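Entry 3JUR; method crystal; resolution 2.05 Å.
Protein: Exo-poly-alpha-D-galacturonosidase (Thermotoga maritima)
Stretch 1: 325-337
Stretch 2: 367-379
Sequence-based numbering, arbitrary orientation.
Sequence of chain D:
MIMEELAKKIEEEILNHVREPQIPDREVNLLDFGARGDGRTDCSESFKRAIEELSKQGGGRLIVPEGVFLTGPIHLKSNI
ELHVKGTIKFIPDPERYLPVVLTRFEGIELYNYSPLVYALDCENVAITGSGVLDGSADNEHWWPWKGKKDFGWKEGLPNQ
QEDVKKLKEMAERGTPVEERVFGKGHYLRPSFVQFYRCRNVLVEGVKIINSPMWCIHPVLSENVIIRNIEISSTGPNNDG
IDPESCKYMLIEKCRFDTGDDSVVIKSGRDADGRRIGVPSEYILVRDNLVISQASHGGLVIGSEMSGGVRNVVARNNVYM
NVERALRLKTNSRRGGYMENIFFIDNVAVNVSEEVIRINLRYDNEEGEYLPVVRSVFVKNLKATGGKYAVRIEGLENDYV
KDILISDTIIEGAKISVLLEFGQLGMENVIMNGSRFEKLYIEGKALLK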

ATOM      1  N   ALA D 325     -17.524 -12.490  -9.958  1.00 21.28           N
ATOM      2  CA  ALA D 325     -18.379 -11.310  -9.944  1.00 21.94           C
ATOM      3  C   ALA D 325     -18.809 -10.950 -11.363  1.00 22.08           C
ATOM      4  O   ALA D 325     -20.005 -10.811 -11.643  1.00 21.86           O
ATOM      5  N   LEU D 326     -17.821 -10.808 -12.249  1.00 22.07           N
ATOM      6  CA  LEU D 326     -18.043 -10.470 -13.650  1.00 22.32           C
ATOM      7  C   LEU D 326     -17.348 -11.528 -14.503  1.00 22.58           C
ATOM      8  O   LEU D 326     -16.158 -11.804 -14.322  1.00 22.78           O
ATOM      9  N   ARG D 327     -18.095 -12.098 -15.439  1.00 22.82           N
ATOM     10  CA  ARG D 327     -17.614 -13.199 -16.260  1.00 23.05           C
ATOM     11  C   ARG D 327     -18.036 -13.012 -17.719  1.00 22.66           C
ATOM     12  O   ARG D 327     -19.222 -12.914 -18.006  1.00 22.25           O
ATOM     13  N   LEU D 328     -17.060 -12.941 -18.627  1.00 22.63           N
ATOM     14  CA  LEU D 328     -17.323 -12.985 -20.070  1.00 22.42           C
ATOM     15  C   LEU D 328     -16.750 -14.281 -20.666  1.00 22.48           C
ATOM     16  O   LEU D 328     -15.566 -14.589 -20.484  1.00 21.88           O
ATOM     17  N   LYS D 329     -17.611 -15.047 -21.345  1.00 22.38           N
ATOM     18  CA  LYS D 329     -17.248 -16.349 -21.920  1.00 22.27           C
ATOM     19  C   LYS D 329     -17.575 -16.394 -23.406  1.00 21.89           C
ATOM     20  O   LYS D 329     -18.685 -16.042 -23.813  1.00 21.78           O
ATOM     21  N   THR D 330     -16.625 -16.874 -24.203  1.00 21.17           N
ATOM     22  CA  THR D 330     -16.821 -17.082 -25.634  1.00 20.52           C
ATOM     23  C   THR D 330     -15.699 -17.975 -26.168  1.00 20.45           C
ATOM     24  O   THR D 330     -14.787 -18.340 -25.422  1.00 20.27           O
ATOM     25  N   ASN D 331     -15.778 -18.335 -27.447  1.00 19.98           N
ATOM     26  CA  ASN D 331     -14.701 -19.045 -28.135  1.00 20.04           C
ATOM     27  C   ASN D 331     -14.781 -18.810 -29.645  1.00 20.24           C
ATOM     28  O   ASN D 331     -15.690 -18.118 -30.113  1.00 20.18           O
ATOM     29  N   SER D 332     -13.845 -19.385 -30.403  1.00 20.49           N
ATOM     30  CA  SER D 332     -13.789 -19.147 -31.849  1.00 20.86           C
ATOM     31  C   SER D 332     -14.803 -19.949 -32.695  1.00 21.30           C
ATOM     32  O   SER D 332     -14.767 -19.881 -33.926  1.00 21.44           O
ATOM     33  N   ARG D 333     -15.699 -20.696 -32.052  1.00 21.55           N
ATOM     34  CA  ARG D 333     -16.865 -21.248 -32.759  1.00 22.39           C
ATOM     35  C   ARG D 333     -18.015 -20.235 -32.767  1.00 22.28           C
ATOM     36  O   ARG D 333     -18.933 -20.365 -33.573  1.00 22.42           O
ATOM     37  N   ARG D 334     -17.959 -19.239 -31.874  1.00 22.08           N
ATOM     38  CA  ARG D 334     -19.103 -18.361 -31.597  1.00 21.68           C
ATOM     39  C   ARG D 334     -19.276 -17.180 -32.541  1.00 21.63           C
ATOM     40  O   ARG D 334     -20.405 -16.789 -32.829  1.00 21.40           O
ATOM     41  N   GLY D 335     -18.175 -16.585 -32.984  1.00 21.45           N
ATOM     42  CA  GLY D 335     -18.238 -15.295 -33.674  1.00 21.95           C
ATOM     43  C   GLY D 335     -18.926 -14.280 -32.775  1.00 22.30           C
ATOM     44  O   GLY D 335     -18.825 -14.366 -31.547  1.00 22.48           O
ATOM     45  N   GLY D 336     -19.635 -13.332 -33.386  1.00 22.50           N
ATOM     46  CA  GLY D 336     -20.348 -12.292 -32.650  1.00 22.65           C
ATOM     47  C   GLY D 336     -19.421 -11.360 -31.895  1.00 23.01           C
ATOM     48  O   GLY D 336     -18.232 -11.239 -32.228  1.00 23.20           O
ATOM     49  N   TYR D 337     -19.969 -10.701 -30.875  1.00 22.98           N
ATOM     50  CA  TYR D 337     -19.219  -9.726 -30.084  1.00 23.05           C
ATOM     51  C   TYR D 337     -19.749  -9.610 -28.655  1.00 23.06           C
ATOM     52  O   TYR D 337     -20.893  -9.971 -28.370  1.00 23.18           O
ATOM     53  N   GLY D 367     -12.896 -22.755 -33.776  1.00 27.84           N
ATOM     54  CA  GLY D 367     -13.520 -22.697 -35.095  1.00 27.46           C
ATOM     55  C   GLY D 367     -13.028 -21.516 -35.908  1.00 27.24           C
ATOM     56  O   GLY D 367     -11.936 -20.993 -35.668  1.00 27.02           O
ATOM     57  N   GLU D 368     -13.855 -21.081 -36.853  1.00 27.10           N
ATOM     58  CA  GLU D 368     -13.469 -20.057 -37.825  1.00 27.12           C
ATOM     59  C   GLU D 368     -14.117 -18.699 -37.574  1.00 26.30           C
ATOM     60  O   GLU D 368     -14.055 -17.817 -38.433  1.00 26.31           O
ATOM     61  N   TYR D 369     -14.729 -18.534 -36.404  1.00 25.51           N
ATOM     62  CA  TYR D 369     -15.486 -17.316 -36.097  1.00 24.80           C
ATOM     63  C   TYR D 369     -14.972 -16.618 -34.840  1.00 24.16           C
ATOM     64  O   TYR D 369     -15.489 -16.822 -33.740  1.00 24.14           O
ATOM     65  N   LEU D 370     -13.943 -15.790 -35.023  1.00 23.62           N
ATOM     66  CA  LEU D 370     -13.273 -15.101 -33.923  1.00 22.95           C
ATOM     67  C   LEU D 370     -14.186 -14.034 -33.307  1.00 22.70           C
ATOM     68  O   LEU D 370     -14.680 -13.160 -34.015  1.00 22.63           O
ATOM     69  N   PRO D 371     -14.436 -14.122 -31.988  1.00 22.48           N
ATOM     70  CA  PRO D 371     -15.328 -13.162 -31.328  1.00 22.40           C
ATOM     71  C   PRO D 371     -14.654 -11.816 -31.063  1.00 22.30           C
ATOM     72  O   PRO D 371     -13.465 -11.763 -30.736  1.00 22.25           O
ATOM     73  N   VAL D 372     -15.414 -10.739 -31.211  1.00 22.24           N
ATOM     74  CA  VAL D 372     -14.913  -9.413 -30.884  1.00 22.20           C
ATOM     75  C   VAL D 372     -15.206  -9.181 -29.404  1.00 22.44           C
ATOM     76  O   VAL D 372     -16.366  -9.174 -29.002  1.00 22.03           O
ATOM     77  N   VAL D 373     -14.156  -9.036 -28.595  1.00 22.61           N
ATOM     78  CA  VAL D 373     -14.319  -8.787 -27.153  1.00 22.65           C
ATOM     79  C   VAL D 373     -13.532  -7.535 -26.794  1.00 23.09           C
ATOM     80  O   VAL D 373     -12.289  -7.549 -26.758  1.00 22.98           O
ATOM     81  N   ARG D 374     -14.264  -6.442 -26.568  1.00 23.00           N
ATOM     82  CA  ARG D 374     -13.659  -5.134 -26.293  1.00 23.19           C
ATOM     83  C   ARG D 374     -14.551  -4.199 -25.478  1.00 22.73           C
ATOM     84  O   ARG D 374     -15.756  -4.442 -25.327  1.00 22.58           O
ATOM     85  N   SER D 375     -13.940  -3.138 -24.950  1.00 22.13           N
ATOM     86  CA  SER D 375     -14.652  -2.062 -24.245  1.00 22.18           C
ATOM     87  C   SER D 375     -15.469  -2.547 -23.052  1.00 22.29           C
ATOM     88  O   SER D 375     -16.702  -2.442 -23.029  1.00 22.09           O
ATOM     89  N   VAL D 376     -14.761  -3.107 -22.075  1.00 22.52           N
ATOM     90  CA  VAL D 376     -15.360  -3.539 -20.822  1.00 22.58           C
ATOM     91  C   VAL D 376     -14.815  -2.618 -19.738  1.00 23.07           C
ATOM     92  O   VAL D 376     -13.594  -2.404 -19.637  1.00 22.39           O
ATOM     93  N   PHE D 377     -15.727  -2.053 -18.949  1.00 23.21           N
ATOM     94  CA  PHE D 377     -15.386  -1.022 -17.979  1.00 23.27           C
ATOM     95  C   PHE D 377     -15.853  -1.402 -16.580  1.00 23.26           C
ATOM     96  O   PHE D 377     -17.046  -1.642 -16.339  1.00 22.96           O
ATOM     97  N   VAL D 378     -14.883  -1.496 -15.674  1.00 23.24           N
ATOM     98  CA  VAL D 378     -15.141  -1.771 -14.278  1.00 22.58           C
ATOM     99  C   VAL D 378     -14.758  -0.496 -13.540  1.00 22.64           C
ATOM    100  O   VAL D 378     -13.626  -0.006 -13.644  1.00 22.47           O
ATOM    101  N   LYS D 379     -15.706   0.068 -12.809  1.00 22.49           N
ATOM    102  CA  LYS D 379     -15.420   1.287 -12.074  1.00 22.39           C
ATOM    103  C   LYS D 379     -16.059   1.213 -10.705  1.00 21.98           C
ATOM    104  O   LYS D 379     -17.222   0.799 -10.570  1.00 22.30           O
TER

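The two stretches meet in two ways: aliphatic side chains interlock where the backbones stand well apart, and main-chain polar groups take over where they close in. Between Leu 326 and Val 378 the CA atoms are 9.2 Å apart, too far for backbone hydrogen bonding, and the gap is filled by side chains. Near Gly 335 and Tyr 369 the CA–CA distance falls to 4.2 Å. Together the stretches bury 715 Å², counting both sides.

The apolar packing is built from alternate residues. Leu 326 (t, chi2 p) and Leu 328 (m, chi2 p) direct their CA-to-CB bonds toward the second stretch, as do Val 376 and Val 378, both t, in return. Leu 326 CD2 lies 3.9 Å from Val 378 CG2 and 4.1 Å from Val 376 CG1, so one methyl touches both valines. Val 376 is in turn shared by the two leucines, its CG2 lying 3.7 Å from Leu 328 CD2. The same leucine methyl is 4.3 Å from CG1 of Val 373, a t rotamer whose CA-to-CB bond runs sideways. Its other methyl continues the row, with Val 373 CG2 3.9 Å from Thr 330 CG2. The intervening Lys 329 and Phe 377 point away and take no part.

Thr 330, also t, points toward the second stretch and places OG1 3.4 Å from Pro 371 CB, a van der Waals contact; within its own stretch the hydroxyl makes a weak hydrogen bond to Asn 331 O (OG1 to O, 3.5 Å). Pro 371, its ring C-gamma endo, fits against the loop, with CG 3.5 Å from Asn 331 O and CB 3.5 Å from Gly 335 O. Further along, Tyr 337 and Val 372 form a parallel bridge with their side chains on the same face of the sheet, and Tyr 337 CB approaches Val 372 CB to 3.8 Å. The tyrosine adopts p, and the end of its side chain leads away from the other stretch.

Ser 332 supplies the side-chain hydrogen bond across the contact. In its p rotamer, OG accepts from Gly 367 N at 3.0 Å, while CB rests 4.0 Å from Leu 370 CD2. Leu 370 starts away from the first stretch, but its m, t conformation brings its end nearer. Asn 331 points away, yet its p rotamer steadies the loop locally: OD1 accepts from Arg 333 N at 3.0 Å.

The remaining hydrogen bonds are main-chain. Tyr 369 is held through both backbone groups, its N donating to Ser 332 O (2.8 Å) and its O accepting from Gly 335 N (2.8 Å). Its m side chain sets off sideways and ends away, with Ser 332 O at the ring edge, near the ring plane. Val 372 N donates to Gly 336 O at 3.0 Å and a nearly linear 174°. Positive phi angles at Gly 335 and Gly 336 suit glycine. At Gly 367, a CB would fall 2.9 Å from Ser 332 O, a clash that the absent side chain avoids.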

ATOM      1  CB  ALA D 325     -17.680 -10.136  -9.261  1.00 21.73           C
ATOM      2  CB  LEU D 326     -17.487  -9.075 -13.983  1.00 21.85           C
ATOM      3  CG  LEU D 326     -17.519  -8.607 -15.454  1.00 22.12           C
ATOM      4  CD1 LEU D 326     -18.959  -8.464 -16.004  1.00 21.11           C
ATOM      5  CD2 LEU D 326     -16.760  -7.304 -15.651  1.00 19.45           C
ATOM      6  CB  ARG D 327     -18.189 -14.500 -15.699  1.00 23.46           C
ATOM      7  CG  ARG D 327     -17.614 -15.778 -16.282  1.00 25.77           C
ATOM      8  CD  ARG D 327     -18.386 -16.973 -15.740  1.00 27.26           C
ATOM      9  NE  ARG D 327     -17.649 -18.218 -15.946  1.00 29.47           N
ATOM     10  CZ  ARG D 327     -18.175 -19.427 -15.791  1.00 29.80           C
ATOM     11  NH1 ARG D 327     -19.446 -19.564 -15.423  1.00 29.33           N
ATOM     12  NH2 ARG D 327     -17.428 -20.501 -16.007  1.00 31.20           N
ATOM     13  CB  LEU D 328     -16.766 -11.742 -20.785  1.00 22.25           C
ATOM     14  CG  LEU D 328     -17.516 -10.400 -20.652  1.00 22.50           C
ATOM     15  CD1 LEU D 328     -17.496  -9.845 -19.230  1.00 22.11           C
ATOM     16  CD2 LEU D 328     -16.957  -9.365 -21.607  1.00 22.13           C
ATOM     17  CB  LYS D 329     -18.050 -17.494 -21.285  1.00 22.75           C
ATOM     18  CG  LYS D 329     -18.292 -17.420 -19.808  1.00 24.24           C
ATOM     19  CD  LYS D 329     -19.035 -18.659 -19.321  1.00 25.77           C
ATOM     20  CE  LYS D 329     -20.549 -18.491 -19.423  1.00 26.13           C
ATOM     21  NZ  LYS D 329     -21.263 -19.573 -18.677  1.00 24.93           N
ATOM     22  CB  THR D 330     -16.858 -15.745 -26.411  1.00 20.50           C
ATOM     23  OG1 THR D 330     -17.183 -15.987 -27.788  1.00 20.77           O
ATOM     24  CG2 THR D 330     -15.504 -15.016 -26.307  1.00 20.05           C
ATOM     25  CB  ASN D 331     -14.709 -20.542 -27.798  1.00 19.84           C
ATOM     26  CG  ASN D 331     -16.011 -21.235 -28.194  1.00 19.59           C
ATOM     27  OD1 ASN D 331     -16.616 -20.919 -29.220  1.00 19.78           O
ATOM     28  ND2 ASN D 331     -16.434 -22.195 -27.385  1.00 18.24           N
ATOM     29  CB  SER D 332     -12.355 -19.296 -32.385  1.00 21.00           C
ATOM     30  OG  SER D 332     -11.819 -20.576 -32.100  1.00 21.20           O
ATOM     31  CB  ARG D 333     -17.380 -22.555 -32.129  1.00 22.69           C
ATOM     32  CG  ARG D 333     -16.335 -23.451 -31.500  1.00 24.68           C
ATOM     33  CD  ARG D 333     -16.105 -24.715 -32.289  1.00 27.57           C
ATOM     34  NE  ARG D 333     -17.086 -25.748 -31.978  1.00 30.47           N
ATOM     35  CZ  ARG D 333     -16.825 -27.055 -31.961  1.00 31.51           C
ATOM     36  NH1 ARG D 333     -15.602 -27.505 -32.210  1.00 31.41           N
ATOM     37  NH2 ARG D 333     -17.795 -27.916 -31.678  1.00 31.74           N
ATOM     38  CB  ARG D 334     -19.056 -17.816 -30.163  1.00 21.89           C
ATOM     39  CG  ARG D 334     -19.204 -18.840 -29.058  1.00 21.24           C
ATOM     40  CD  ARG D 334     -20.635 -19.355 -28.906  1.00 21.33           C
ATOM     41  NE  ARG D 334     -20.714 -20.190 -27.713  1.00 21.63           N
ATOM     42  CZ  ARG D 334     -20.343 -21.470 -27.660  1.00 21.83           C
ATOM     43  NH1 ARG D 334     -19.895 -22.096 -28.746  1.00 20.96           N
ATOM     44  NH2 ARG D 334     -20.427 -22.127 -26.512  1.00 21.04           N
ATOM     45  CB  TYR D 337     -19.220  -8.344 -30.767  1.00 23.03           C
ATOM     46  CG  TYR D 337     -20.603  -7.782 -31.028  1.00 23.69           C
ATOM     47  CD1 TYR D 337     -21.286  -7.071 -30.034  1.00 23.76           C
ATOM     48  CD2 TYR D 337     -21.233  -7.966 -32.263  1.00 24.36           C
ATOM     49  CE1 TYR D 337     -22.558  -6.556 -30.262  1.00 24.86           C
ATOM     50  CE2 TYR D 337     -22.515  -7.455 -32.499  1.00 25.64           C
ATOM     51  CZ  TYR D 337     -23.165  -6.747 -31.487  1.00 25.69           C
ATOM     52  OH  TYR D 337     -24.426  -6.235 -31.695  1.00 27.91           O
ATOM     53  CB  GLU D 368     -13.807 -20.530 -39.247  1.00 27.31           C
ATOM     54  CG  GLU D 368     -12.720 -21.367 -39.910  1.00 29.74           C
ATOM     55  CD  GLU D 368     -12.643 -22.799 -39.390  1.00 32.46           C
ATOM     56  OE1 GLU D 368     -13.544 -23.225 -38.627  1.00 33.55           O
ATOM     57  OE2 GLU D 368     -11.675 -23.503 -39.757  1.00 33.73           O
ATOM     58  CB  TYR D 369     -16.985 -17.626 -36.013  1.00 24.65           C
ATOM     59  CG  TYR D 369     -17.513 -18.364 -37.226  1.00 25.15           C
ATOM     60  CD1 TYR D 369     -17.956 -17.673 -38.353  1.00 25.77           C
ATOM     61  CD2 TYR D 369     -17.547 -19.761 -37.254  1.00 25.54           C
ATOM     62  CE1 TYR D 369     -18.429 -18.362 -39.486  1.00 26.41           C
ATOM     63  CE2 TYR D 369     -18.015 -20.450 -38.364  1.00 25.78           C
ATOM     64  CZ  TYR D 369     -18.453 -19.750 -39.476  1.00 26.18           C
ATOM     65  OH  TYR D 369     -18.915 -20.448 -40.568  1.00 27.68           O
ATOM     66  CB  LEU D 370     -11.940 -14.493 -34.388  1.00 22.75           C
ATOM     67  CG  LEU D 370     -10.830 -15.441 -34.875  1.00 22.66           C
ATOM     68  CD1 LEU D 370      -9.795 -14.704 -35.729  1.00 20.67           C
ATOM     69  CD2 LEU D 370     -10.157 -16.185 -33.717  1.00 22.36           C
ATOM     70  CB  PRO D 371     -15.682 -13.855 -30.010  1.00 22.25           C
ATOM     71  CG  PRO D 371     -14.558 -14.784 -29.746  1.00 21.94           C
ATOM     72  CD  PRO D 371     -13.961 -15.171 -31.063  1.00 22.64           C
ATOM     73  CB  VAL D 372     -15.579  -8.312 -31.756  1.00 22.40           C
ATOM     74  CG1 VAL D 372     -15.071  -6.925 -31.352  1.00 22.33           C
ATOM     75  CG2 VAL D 372     -15.330  -8.564 -33.249  1.00 21.60           C
ATOM     76  CB  VAL D 373     -13.880  -9.998 -26.271  1.00 22.50           C
ATOM     77  CG1 VAL D 373     -14.151  -9.723 -24.794  1.00 22.09           C
ATOM     78  CG2 VAL D 373     -14.608 -11.285 -26.700  1.00 22.43           C
ATOM     79  CB  ARG D 374     -13.200  -4.449 -27.588  1.00 23.40           C
ATOM     80  CG  ARG D 374     -14.000  -4.824 -28.817  1.00 26.39           C
ATOM     81  CD  ARG D 374     -14.974  -3.765 -29.290  1.00 31.10           C
ATOM     82  NE  ARG D 374     -14.369  -2.878 -30.282  1.00 33.83           N
ATOM     83  CZ  ARG D 374     -14.973  -2.421 -31.377  1.00 35.19           C
ATOM     84  NH1 ARG D 374     -16.221  -2.765 -31.668  1.00 36.61           N
ATOM     85  NH2 ARG D 374     -14.319  -1.615 -32.197  1.00 34.56           N
ATOM     86  CB  SER D 375     -15.512  -1.261 -25.228  1.00 22.05           C
ATOM     87  OG  SER D 375     -14.682  -0.760 -26.254  1.00 22.58           O
ATOM     88  CB  VAL D 376     -15.043  -5.031 -20.502  1.00 23.05           C
ATOM     89  CG1 VAL D 376     -15.748  -5.482 -19.210  1.00 22.17           C
ATOM     90  CG2 VAL D 376     -15.450  -5.938 -21.670  1.00 22.85           C
ATOM     91  CB  PHE D 377     -15.962   0.338 -18.420  1.00 23.84           C
ATOM     92  CG  PHE D 377     -15.627   0.695 -19.842  1.00 24.76           C
ATOM     93  CD1 PHE D 377     -14.386   1.240 -20.164  1.00 26.33           C
ATOM     94  CD2 PHE D 377     -16.539   0.457 -20.868  1.00 24.86           C
ATOM     95  CE1 PHE D 377     -14.061   1.549 -21.493  1.00 26.61           C
ATOM     96  CE2 PHE D 377     -16.227   0.766 -22.197  1.00 25.39           C
ATOM     97  CZ  PHE D 377     -14.983   1.312 -22.507  1.00 25.90           C
ATOM     98  CB  VAL D 378     -14.325  -2.981 -13.749  1.00 22.83           C
ATOM     99  CG1 VAL D 378     -14.554  -3.171 -12.245  1.00 22.17           C
ATOM    100  CG2 VAL D 378     -14.691  -4.265 -14.489  1.00 22.86           C
ATOM    101  CB  LYS D 379     -15.901   2.511 -12.862  1.00 22.80           C
ATOM    102  CG  LYS D 379     -16.121   3.759 -12.030  1.00 24.29           C
ATOM    103  CD  LYS D 379     -15.116   4.826 -12.311  1.00 29.24           C
ATOM    104  CE  LYS D 379     -15.530   5.659 -13.495  1.00 30.17           C
ATOM    105  NZ  LYS D 379     -14.748   6.925 -13.557  1.00 32.24           N
TER